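Long-range contacts in putative phosphomethylpyrimidine kinase (Bacteroides thetaiotaomicron, PDB 3MBH), which probably phosphorylates pyridoxal with ATP, as a pyridoxal kinase of the ribokinase-like family, and holds pyridoxal in its pocket in this crystal: residues A[145-150]-A[186-191]; A[178-183]-A[200-205]; A[212-217]-A[251-256]; A[245-250]-A[281-286]. One frame throughout, in Å; residues are numbered along the deposited sequence. Where two conformers were deposited one is given.

The four contacts belong to the ribokinase-like fold and fall into two interlaced pairs along the chain. Contacts 1 and 2 both use strand 181-189, with centres about 17 Å apart, and their segments alternate in sequence. Contacts 3 and 4 follow later, share helix 241-257 and also alternate; at about 11 Å their centres are the nearest of any two. The sheet joins the pairs: contact 3 leaves it at strand 207-213, next to strand 195-202 of contact 2, while Leu245 of contact 4 packs on Ile183 and Ala200. Contacts 2 and 4 touch a second subunit, and contacts 3 and 4 a fourth, so these three also lie near subunit interfaces, whereas contact 1 touches no other chain.

Contact 1 (A[145-150]-A[186-191])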
# COMPACT_ATOMS: atom_id res chain seq x y z
N PRO A 145 -6.69 23.93 22.57
CA PRO A 145 -7.62 23.70 23.68
C PRO A 145 -8.93 23.02 23.30
O PRO A 145 -9.50 23.33 22.24
CB PRO A 145 -8.02 25.09 24.09
CG PRO A 145 -7.70 25.96 22.88
CD PRO A 145 -6.60 25.33 22.16
N ASN A 146 -9.45 22.18 24.20
CA ASN A 146 -10.84 21.78 24.15
C ASN A 146 -11.70 22.88 24.72
O ASN A 146 -11.19 23.85 25.27
CB ASN A 146 -11.11 20.42 24.81
CG ASN A 146 -10.79 20.38 26.28
OD1 ASN A 146 -10.99 21.38 27.02
ND2 ASN A 146 -10.35 19.21 26.76
N LEU A 147 -13.02 22.73 24.63
CA LEU A 147 -13.91 23.82 25.05
C LEU A 147 -13.72 24.19 26.54
O LEU A 147 -13.70 25.38 26.94
CB LEU A 147 -15.38 23.46 24.76
CG LEU A 147 -16.33 24.64 24.88
CD1 LEU A 147 -15.95 25.67 23.85
CD2 LEU A 147 -17.76 24.18 24.74
N THR A 148 -13.52 23.16 27.37
CA THR A 148 -13.26 23.37 28.78
C THR A 148 -12.03 24.24 29.00
O THR A 148 -12.07 25.22 29.75
CB THR A 148 -13.05 22.02 29.50
OG1 THR A 148 -14.24 21.22 29.38
CG2 THR A 148 -12.73 22.24 31.00
N GLU A 149 -10.95 23.84 28.36
CA GLU A 149 -9.67 24.50 28.46
C GLU A 149 -9.76 25.92 27.91
O GLU A 149 -9.14 26.84 28.45
CB GLU A 149 -8.60 23.68 27.75
CG GLU A 149 -8.32 22.41 28.46
CD GLU A 149 -7.65 21.33 27.63
OE1 GLU A 149 -7.60 21.41 26.37
OE2 GLU A 149 -7.13 20.42 28.29
N LEU A 150 -10.61 26.12 26.91
CA LEU A 150 -10.80 27.46 26.35
C LEU A 150 -11.31 28.42 27.41
O LEU A 150 -10.84 29.56 27.53
CB LEU A 150 -11.79 27.46 25.18
CG LEU A 150 -12.28 28.89 24.81
CD1 LEU A 150 -11.34 29.50 23.84
CD2 LEU A 150 -13.62 28.84 24.28
N SER A 186 -13.89 19.75 20.72
CA SER A 186 -14.94 19.27 21.61
C SER A 186 -16.07 20.27 21.83
O SER A 186 -16.58 20.38 22.95
CB SER A 186 -14.34 18.86 22.95
OG SER A 186 -13.10 18.20 22.73
N VAL A 187 -16.45 20.99 20.76
CA VAL A 187 -17.56 21.89 20.83
C VAL A 187 -18.87 21.13 20.57
O VAL A 187 -19.02 20.47 19.56
CB VAL A 187 -17.42 23.06 19.85
CG1 VAL A 187 -18.63 24.05 20.03
CG2 VAL A 187 -16.04 23.77 20.05
N PRO A 188 -19.83 21.22 21.48
CA PRO A 188 -21.13 20.58 21.23
C PRO A 188 -21.88 21.13 20.02
O PRO A 188 -21.71 22.28 19.60
CB PRO A 188 -21.92 20.92 22.48
CG PRO A 188 -20.90 21.11 23.55
CD PRO A 188 -19.71 21.72 22.86
N VAL A 189 -22.74 20.29 19.46
CA VAL A 189 -23.49 20.67 18.30
C VAL A 189 -24.94 20.79 18.73
O VAL A 189 -25.53 19.85 19.28
CB VAL A 189 -23.33 19.66 17.18
CG1 VAL A 189 -24.20 20.06 15.93
CG2 VAL A 189 -21.85 19.51 16.83
N HIS A 190 -25.50 21.96 18.49
CA HIS A 190 -26.89 22.22 18.82
C HIS A 190 -27.83 21.17 18.19
O HIS A 190 -27.78 20.93 16.96
CB HIS A 190 -27.29 23.62 18.36
CG HIS A 190 -28.63 24.05 18.86
ND1 HIS A 190 -28.91 24.14 20.21
CD2 HIS A 190 -29.77 24.36 18.21
CE1 HIS A 190 -30.17 24.52 20.36
NE2 HIS A 190 -30.71 24.66 19.16
N ASP A 191 -28.65 20.53 19.02
CA ASP A 191 -29.64 19.54 18.55
C ASP A 191 -29.02 18.31 17.93
O ASP A 191 -29.68 17.58 17.21
CB ASP A 191 -30.60 20.16 17.49
CG ASP A 191 -31.72 20.95 18.10
OD1 ASP A 191 -31.56 21.49 19.22
OD2 ASP A 191 -32.78 21.04 17.42
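The NXXE motif of ribokinase-like kinases is recognisable in Asn146, Leu147, Thr148 and Glu149, and its first two residues rest against Ser186, Val187 and Pro188 of strand 181-189. In relatives the motif is associated with the magnesium and phosphate end of the active site; here the side chain of Asn146 is about 8 Å from the bound pyridoxal and is not part of its pocket. Asn146 is the N-cap of helix 147-154. With chi1 at 62°, its CG stands between the backbone N and the carbonyl carbon, and OD1 accepts from Glu149 N at 2.8 Å, the donor lying nearly along the C=O axis. Glu149 answers with OE1, which takes the N-H of Asn146 at 3.0 Å on the anti side of the carboxylate, and the two bonds complete a capping box. The remaining polar ends fix the box to the preceding chain: Asn146 ND2 binds Gly116 O, and Glu149 OE2 binds Leu115 N. The amide is thereby turned from the strand, and Asn146 presents its CB to Ser186, 3.6 Å from OG. No hydrogen bond crosses between the segments; the rest is apolar or van der Waals contact made by Leu147, whose other neighbours include Tyr158 and Ile184. Its CB lies 3.8 Å from Ser186 O. CG is anti to the backbone N (chi1 -168°), and from it the methyls divide the strand between them: CD1 sits 4.2 Å from Val187 CG2, while CD2 meets Pro188 CD at 3.7 Å.

Contact 2 (A[178-183]-A[200-205])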
# COMPACT_ATOMS: atom_id res chain seq x y z
N GLY A 178 -0.95 35.58 21.24
CA GLY A 178 0.28 34.99 20.69
C GLY A 178 0.07 34.12 19.46
O GLY A 178 0.61 34.42 18.42
N PRO A 179 -0.71 33.04 19.58
CA PRO A 179 -0.73 32.01 18.58
C PRO A 179 -1.31 32.41 17.26
O PRO A 179 -2.39 33.00 17.24
CB PRO A 179 -1.60 30.91 19.21
CG PRO A 179 -1.50 31.16 20.65
CD PRO A 179 -1.30 32.60 20.85
N GLN A 180 -0.60 32.10 16.17
CA GLN A 180 -1.10 32.36 14.84
C GLN A 180 -2.28 31.45 14.54
O GLN A 180 -3.18 31.84 13.85
CB GLN A 180 0.03 32.16 13.82
CG GLN A 180 -0.45 32.26 12.34
CD GLN A 180 0.56 31.69 11.34
OE1 GLN A 180 1.79 31.92 11.47
NE2 GLN A 180 0.06 30.94 10.35
N VAL A 181 -2.25 30.23 15.07
CA VAL A 181 -3.31 29.24 14.84
C VAL A 181 -3.88 28.78 16.18
O VAL A 181 -3.13 28.38 17.13
CB VAL A 181 -2.82 28.01 14.05
CG1 VAL A 181 -3.94 26.89 13.94
CG2 VAL A 181 -2.37 28.43 12.62
N VAL A 182 -5.20 28.86 16.26
CA VAL A 182 -5.91 28.43 17.44
C VAL A 182 -6.95 27.44 16.96
O VAL A 182 -7.69 27.72 16.02
CB VAL A 182 -6.61 29.60 18.15
CG1 VAL A 182 -7.39 29.13 19.38
CG2 VAL A 182 -5.57 30.71 18.52
N ILE A 183 -7.00 26.28 17.62
CA ILE A 183 -7.99 25.27 17.31
C ILE A 183 -8.74 24.96 18.60
O ILE A 183 -8.12 24.70 19.63
CB ILE A 183 -7.31 23.99 16.70
CG1 ILE A 183 -6.45 24.35 15.46
CG2 ILE A 183 -8.35 22.92 16.42
CD1 ILE A 183 -5.53 23.24 14.99
N ALA A 200 -11.43 26.55 14.14
CA ALA A 200 -10.03 26.98 14.04
C ALA A 200 -9.94 28.35 13.37
O ALA A 200 -10.84 28.79 12.59
CB ALA A 200 -9.20 25.98 13.25
N TYR A 201 -8.84 29.02 13.68
CA TYR A 201 -8.54 30.32 13.12
C TYR A 201 -7.05 30.37 12.75
O TYR A 201 -6.21 29.86 13.45
CB TYR A 201 -8.93 31.41 14.10
CG TYR A 201 -8.47 32.75 13.69
CD1 TYR A 201 -9.08 33.39 12.66
CD2 TYR A 201 -7.42 33.39 14.35
CE1 TYR A 201 -8.65 34.63 12.22
CE2 TYR A 201 -6.98 34.61 13.95
CZ TYR A 201 -7.62 35.24 12.90
OH TYR A 201 -7.24 36.46 12.47
N ASN A 202 -6.75 30.95 11.60
CA ASN A 202 -5.37 31.16 11.15
C ASN A 202 -5.25 32.66 10.96
O ASN A 202 -5.90 33.25 10.08
CB ASN A 202 -5.10 30.41 9.83
CG ASN A 202 -3.64 30.33 9.50
OD1 ASN A 202 -2.83 31.05 10.07
ND2 ASN A 202 -3.29 29.45 8.59
N ARG A 203 -4.42 33.27 11.77
CA ARG A 203 -4.23 34.72 11.68
C ARG A 203 -3.61 35.04 10.31
O ARG A 203 -3.89 36.05 9.71
CB ARG A 203 -3.33 35.22 12.82
CG ARG A 203 -3.23 36.78 12.92
CD ARG A 203 -2.45 37.23 14.18
NE ARG A 203 -1.16 36.54 14.31
CZ ARG A 203 -0.69 35.92 15.42
NH1 ARG A 203 -1.39 35.92 16.56
NH2 ARG A 203 0.51 35.31 15.40
N GLN A 204 -2.79 34.12 9.79
CA GLN A 204 -2.25 34.32 8.49
C GLN A 204 -3.31 33.99 7.42
O GLN A 204 -3.57 32.81 7.14
CB GLN A 204 -1.05 33.44 8.32
CG GLN A 204 -0.47 33.55 6.97
CD GLN A 204 0.37 34.78 6.78
OE1 GLN A 204 1.05 35.27 7.72
NE2 GLN A 204 0.35 35.29 5.54
N GLY A 205 -3.87 35.03 6.80
CA GLY A 205 -4.97 34.90 5.87
C GLY A 205 -6.31 35.17 6.55
O GLY A 205 -7.32 35.39 5.88
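Gln180 reaches across to Asn202, Arg203 and Gln204 with its side-chain carbons and its NE2. Its CB lies 3.6 Å from Arg203 NH2. CG, anti to the backbone N (chi1 173°), comes 3.5 Å from Asn202 OD1, and from there the extended chain brings CD to 3.8 Å from Gln204 CB. At the tip NE2 donates to Asn202 OD1 at 2.9 Å, in the carbonyl plane and on a lone pair. The two amides run side by side, their planes only 11° apart. Asn202 OD1 has a second donor, Gln204 N, which comes from above the carbonyl plane and closes an Asx turn, so one oxygen both shapes the turn and anchors Gln180. Gly261 of a second subunit packs on this group. Arg203 returns over the other segment: its NH1 and NH2 both grip Gly178 O, at 3.1 and 3.2 Å, from the same face of that carbonyl, while Gln180 CA lies over a guanidinium face. An alanine in place of Arg203 would probably leave Gly178 O without these two donors and the chain just after helix 164-176 less firmly tied to the turn that follows strand 195-202. Below, the backbones pair regularly: Arg203 N donates to Gln180 O, and Val182 and Tyr201 exchange two bonds. Val181, Ile183, Ala200 and Asn202 share one face, with Leu241 of helix 241-257 against three of them; Val182 and Tyr201 turn to Leu171 of helix 164-176. This is an antiparallel hairpin, strands 181-189 and 195-202, added to the parallel part of the ribokinase-like sheet beside strand 142-143 and covered by helices on both faces.

Contact 3 (A[212-217]-A[251-256])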
# COMPACT_ATOMS: atom_id res chain seq x y z
N THR A 212 -17.51 19.27 11.60
CA THR A 212 -18.43 18.60 12.50
C THR A 212 -18.23 17.12 12.31
O THR A 212 -18.18 16.68 11.18
CB THR A 212 -19.91 18.97 12.19
OG1 THR A 212 -20.09 20.35 12.53
CG2 THR A 212 -20.93 18.14 13.06
N CYS A 213 -18.18 16.37 13.40
CA CYS A 213 -17.94 14.95 13.29
C CYS A 213 -18.84 14.16 14.19
O CYS A 213 -19.29 14.66 15.23
CB CYS A 213 -16.50 14.66 13.66
SG CYS A 213 -15.37 15.53 12.55
N PRO A 214 -19.12 12.91 13.79
CA PRO A 214 -20.02 12.12 14.60
C PRO A 214 -19.24 11.27 15.58
O PRO A 214 -19.14 10.04 15.44
CB PRO A 214 -20.75 11.28 13.57
CG PRO A 214 -19.68 11.02 12.51
CD PRO A 214 -18.78 12.21 12.54
N TYR A 215 -18.64 11.96 16.54
CA TYR A 215 -18.00 11.29 17.66
C TYR A 215 -17.92 12.25 18.82
O TYR A 215 -18.05 13.47 18.66
CB TYR A 215 -16.65 10.69 17.30
CG TYR A 215 -15.53 11.69 16.96
CD1 TYR A 215 -14.81 12.30 17.96
CD2 TYR A 215 -15.19 11.97 15.64
CE1 TYR A 215 -13.76 13.20 17.65
CE2 TYR A 215 -14.14 12.86 15.32
CZ TYR A 215 -13.44 13.48 16.35
OH TYR A 215 -12.45 14.38 16.05
N LEU A 216 -17.76 11.65 19.99
CA LEU A 216 -17.69 12.39 21.23
C LEU A 216 -16.31 12.11 21.86
O LEU A 216 -16.13 11.10 22.54
CB LEU A 216 -18.83 11.91 22.14
CG LEU A 216 -20.24 12.18 21.59
CD1 LEU A 216 -21.36 11.52 22.48
CD2 LEU A 216 -20.50 13.72 21.41
N PRO A 217 -15.34 13.02 21.65
CA PRO A 217 -13.95 12.79 22.01
C PRO A 217 -13.73 12.64 23.50
O PRO A 217 -12.83 11.91 23.92
CB PRO A 217 -13.22 14.05 21.49
CG PRO A 217 -14.28 15.06 21.34
CD PRO A 217 -15.52 14.32 20.99
N PHE A 251 -8.99 10.44 11.41
CA PHE A 251 -8.17 9.44 12.09
C PHE A 251 -8.83 9.07 13.39
O PHE A 251 -9.00 7.90 13.67
CB PHE A 251 -6.76 9.94 12.34
CG PHE A 251 -5.84 8.94 12.94
CD1 PHE A 251 -5.43 7.83 12.20
CD2 PHE A 251 -5.38 9.08 14.24
CE1 PHE A 251 -4.56 6.88 12.77
CE2 PHE A 251 -4.50 8.19 14.79
CZ PHE A 251 -4.10 7.07 14.06
N ILE A 252 -9.24 10.06 14.16
CA ILE A 252 -9.91 9.83 15.44
C ILE A 252 -11.24 9.08 15.26
O ILE A 252 -11.54 8.21 16.04
CB ILE A 252 -10.16 11.15 16.22
CG1 ILE A 252 -8.83 11.75 16.67
CG2 ILE A 252 -11.09 10.91 17.44
CD1 ILE A 252 -8.95 13.22 17.07
N LEU A 253 -12.00 9.44 14.24
CA LEU A 253 -13.27 8.76 13.97
C LEU A 253 -13.06 7.28 13.74
O LEU A 253 -13.77 6.46 14.29
CB LEU A 253 -14.02 9.37 12.78
CG LEU A 253 -15.39 8.78 12.40
CD1 LEU A 253 -16.35 8.73 13.62
CD2 LEU A 253 -16.03 9.63 11.23
N GLN A 254 -12.04 6.97 12.96
CA GLN A 254 -11.66 5.59 12.67
C GLN A 254 -11.24 4.85 13.90
O GLN A 254 -11.65 3.73 14.09
CB GLN A 254 -10.53 5.55 11.64
CG GLN A 254 -10.96 6.02 10.35
CD GLN A 254 -9.88 5.92 9.36
OE1 GLN A 254 -9.77 4.88 8.70
NE2 GLN A 254 -9.01 6.95 9.27
N GLY A 255 -10.43 5.51 14.73
CA GLY A 255 -10.03 4.98 16.03
C GLY A 255 -11.18 4.72 17.00
O GLY A 255 -11.13 3.79 17.78
N ILE A 256 -12.20 5.55 16.96
CA ILE A 256 -13.40 5.36 17.80
C ILE A 256 -14.27 4.21 17.25
O ILE A 256 -14.65 3.31 18.00
CB ILE A 256 -14.17 6.68 17.97
CG1 ILE A 256 -13.35 7.63 18.87
CG2 ILE A 256 -15.64 6.44 18.58
CD1 ILE A 256 -13.86 9.11 18.88
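The ring of Tyr215 takes Ile252 CG2 over one face and has Pro217 CB at its edge, in plane. The methyl stands 3.9 Å from the ring centroid, 26° off the normal, a CH-pi contact displaced toward the rim at CE1 and CZ. Two more methyls come in obliquely: Ile256 CD1, 3.5 Å from Tyr215 CD1, and Leu253 CD1, 4.0 Å from Tyr215 CD2. CB of Tyr215 points toward the helix, and CG lies between the backbone N and the carbonyl carbon (chi1 67°). Replacing Tyr215 by an alanine would probably open a gap beside Ile252 and deprive its CG2 of the aromatic face, although CB could still touch Ile256. Leu253 also meets Pro214: CD1 is 3.6 Å from Pro214 O, CD2 lies near the proline ring, and the two side chains cross at about a right angle. Pro214 centres an inverse gamma turn, closed by a weak bond from Tyr215 N to Cys213 O. The contact thus fastens the chain leaving strand 207-213 to helix 241-257; Thr196 of strand 195-202 packs on Tyr215, Thr223 and Phe227 of helix 223-236 on Ile252, and Met285 of a fourth subunit on Leu253.

Contact 4 (A[245-250]-A[281-286]); sequences LDRATQ and MPIQMA
A loop is laid here across a helix: Ile283, Gln284 and Ala286, on the way from helix 272-275 to strand 288-290, pack on Asp246, Arg247 and Gln250 on successive turns of helix 241-257, with hydrogen bonds to Asp246 and Gln250. The Gln250 amide reads both ends of Gln284's backbone. Its NE2 donates to Gln284 O at 2.8 Å, the acceptor lying in the plane of the amide and the donor close to the line of the C=O bond. Its OE1 accepts a hydrogen bond from a water 2.8 Å away, which in turn accepts from Gln284 N at 3.0 Å. These partners fix the amide's rotation, with NE2 toward the carbonyl and OE1 toward the water. One helical turn earlier, Asp246 OD1 accepts from Ala286 N at 2.8 Å, approached from above the carboxylate plane, while OD2 binds Ser287 OG. Between the polar pairs Ile283 points its side chain at the helix, where CD1 is 3.7 Å from Gln250 CD and equally far from Arg247 CG. The guanidinium of Arg247 forms a salt bridge with Asp239 and binds Leu279 O, earlier in the same connection, close to Asp280, a zinc-binding residue of this protein, although no metal is bound to this chain. The loop itself faces a second subunit, in which Asn278 and Gln254 bind the backbone of Ile283 and Gln284 pairs with its own counterpart. Asp246 is buried, and its named donors, an amide N-H and a hydroxyl, are neutral; they would probably help stabilise its negative charge by hydrogen bonding.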
# COMPACT_ATOMS: atom_id res chain seq x y z
N LEU A 245 -6.95 19.62 9.98
CA LEU A 245 -8.22 19.36 10.66
C LEU A 245 -8.97 18.09 10.17
O LEU A 245 -9.52 17.33 10.98
CB LEU A 245 -9.16 20.58 10.51
CG LEU A 245 -8.72 21.91 11.13
CD1 LEU A 245 -9.80 23.04 10.84
CD2 LEU A 245 -8.43 21.79 12.58
N ASP A 246 -9.03 17.91 8.85
CA ASP A 246 -9.66 16.72 8.25
C ASP A 246 -8.91 15.45 8.56
O ASP A 246 -9.52 14.47 8.98
CB ASP A 246 -9.82 16.92 6.74
CG ASP A 246 -11.01 17.84 6.41
OD1 ASP A 246 -12.12 17.52 6.92
OD2 ASP A 246 -10.86 18.84 5.70
N ARG A 247 -7.59 15.49 8.41
CA ARG A 247 -6.77 14.32 8.72
C ARG A 247 -6.95 13.92 10.18
O ARG A 247 -7.13 12.74 10.46
CB ARG A 247 -5.31 14.59 8.41
CG ARG A 247 -5.05 14.76 6.96
CD ARG A 247 -3.53 14.81 6.61
NE ARG A 247 -2.86 13.55 6.86
CZ ARG A 247 -1.56 13.39 6.79
NH1 ARG A 247 -0.76 14.41 6.49
NH2 ARG A 247 -1.04 12.17 7.01
N ALA A 248 -6.88 14.89 11.10
CA ALA A 248 -6.97 14.62 12.56
C ALA A 248 -8.35 14.07 12.94
O ALA A 248 -8.43 13.04 13.60
CB ALA A 248 -6.63 15.84 13.40
N THR A 249 -9.42 14.68 12.45
CA THR A 249 -10.75 14.25 12.81
C THR A 249 -11.10 12.87 12.21
O THR A 249 -11.73 12.04 12.87
CB THR A 249 -11.81 15.33 12.48
OG1 THR A 249 -11.70 15.76 11.11
CG2 THR A 249 -11.63 16.57 13.45
N GLN A 250 -10.68 12.61 10.97
CA GLN A 250 -10.97 11.33 10.34
C GLN A 250 -10.22 10.19 10.99
O GLN A 250 -10.77 9.12 11.16
CB GLN A 250 -10.77 11.43 8.82
CG GLN A 250 -11.90 12.38 8.28
CD GLN A 250 -11.86 12.58 6.79
OE1 GLN A 250 -11.55 11.63 6.05
NE2 GLN A 250 -12.16 13.82 6.34
N MSE A 281 -3.40 7.95 4.13
CA MSE A 281 -4.23 7.72 2.97
C MSE A 281 -4.86 8.99 2.38
O MSE A 281 -4.87 10.03 3.03
CB MSE A 281 -5.32 6.77 3.39
CG MSE A 281 -6.31 7.47 4.22
SE MSE A 281 -7.54 6.17 4.86
CE MSE A 281 -8.20 5.53 3.19
N PRO A 282 -5.42 8.90 1.16
CA PRO A 282 -6.21 10.00 0.62
C PRO A 282 -7.31 10.43 1.59
O PRO A 282 -7.92 9.61 2.24
CB PRO A 282 -6.86 9.39 -0.64
CG PRO A 282 -5.96 8.28 -1.06
CD PRO A 282 -5.34 7.77 0.21
N ILE A 283 -7.57 11.72 1.63
CA ILE A 283 -8.61 12.22 2.52
C ILE A 283 -9.64 13.09 1.73
O ILE A 283 -9.29 13.77 0.74
CB ILE A 283 -7.89 12.86 3.68
CG1 ILE A 283 -8.82 13.69 4.53
CG2 ILE A 283 -6.60 13.61 3.19
CD1 ILE A 283 -8.42 13.64 5.93
N GLN A 284 -10.92 12.97 2.06
CA GLN A 284 -11.88 13.86 1.42
C GLN A 284 -12.20 14.90 2.46
O GLN A 284 -12.29 14.61 3.65
CB GLN A 284 -13.16 13.13 0.91
CG GLN A 284 -14.42 14.06 0.71
CD GLN A 284 -15.62 13.31 0.10
OE1 GLN A 284 -15.53 12.11 -0.20
NE2 GLN A 284 -16.73 14.04 -0.10
N MSE A 285 -12.36 16.13 2.02
CA MSE A 285 -12.49 17.21 2.94
C MSE A 285 -13.90 17.41 3.49
O MSE A 285 -14.87 17.37 2.76
CB MSE A 285 -11.94 18.48 2.32
CG MSE A 285 -10.41 18.47 2.33
SE MSE A 285 -9.69 20.21 1.88
CE MSE A 285 -9.13 20.66 3.62
N ALA A 286 -13.95 17.64 4.79
CA ALA A 286 -15.19 17.93 5.50
C ALA A 286 -15.16 19.37 6.12
O ALA A 286 -16.19 19.98 6.33
CB ALA A 286 -15.40 16.89 6.52
O HOH W 1 -11.83 10.45 3.48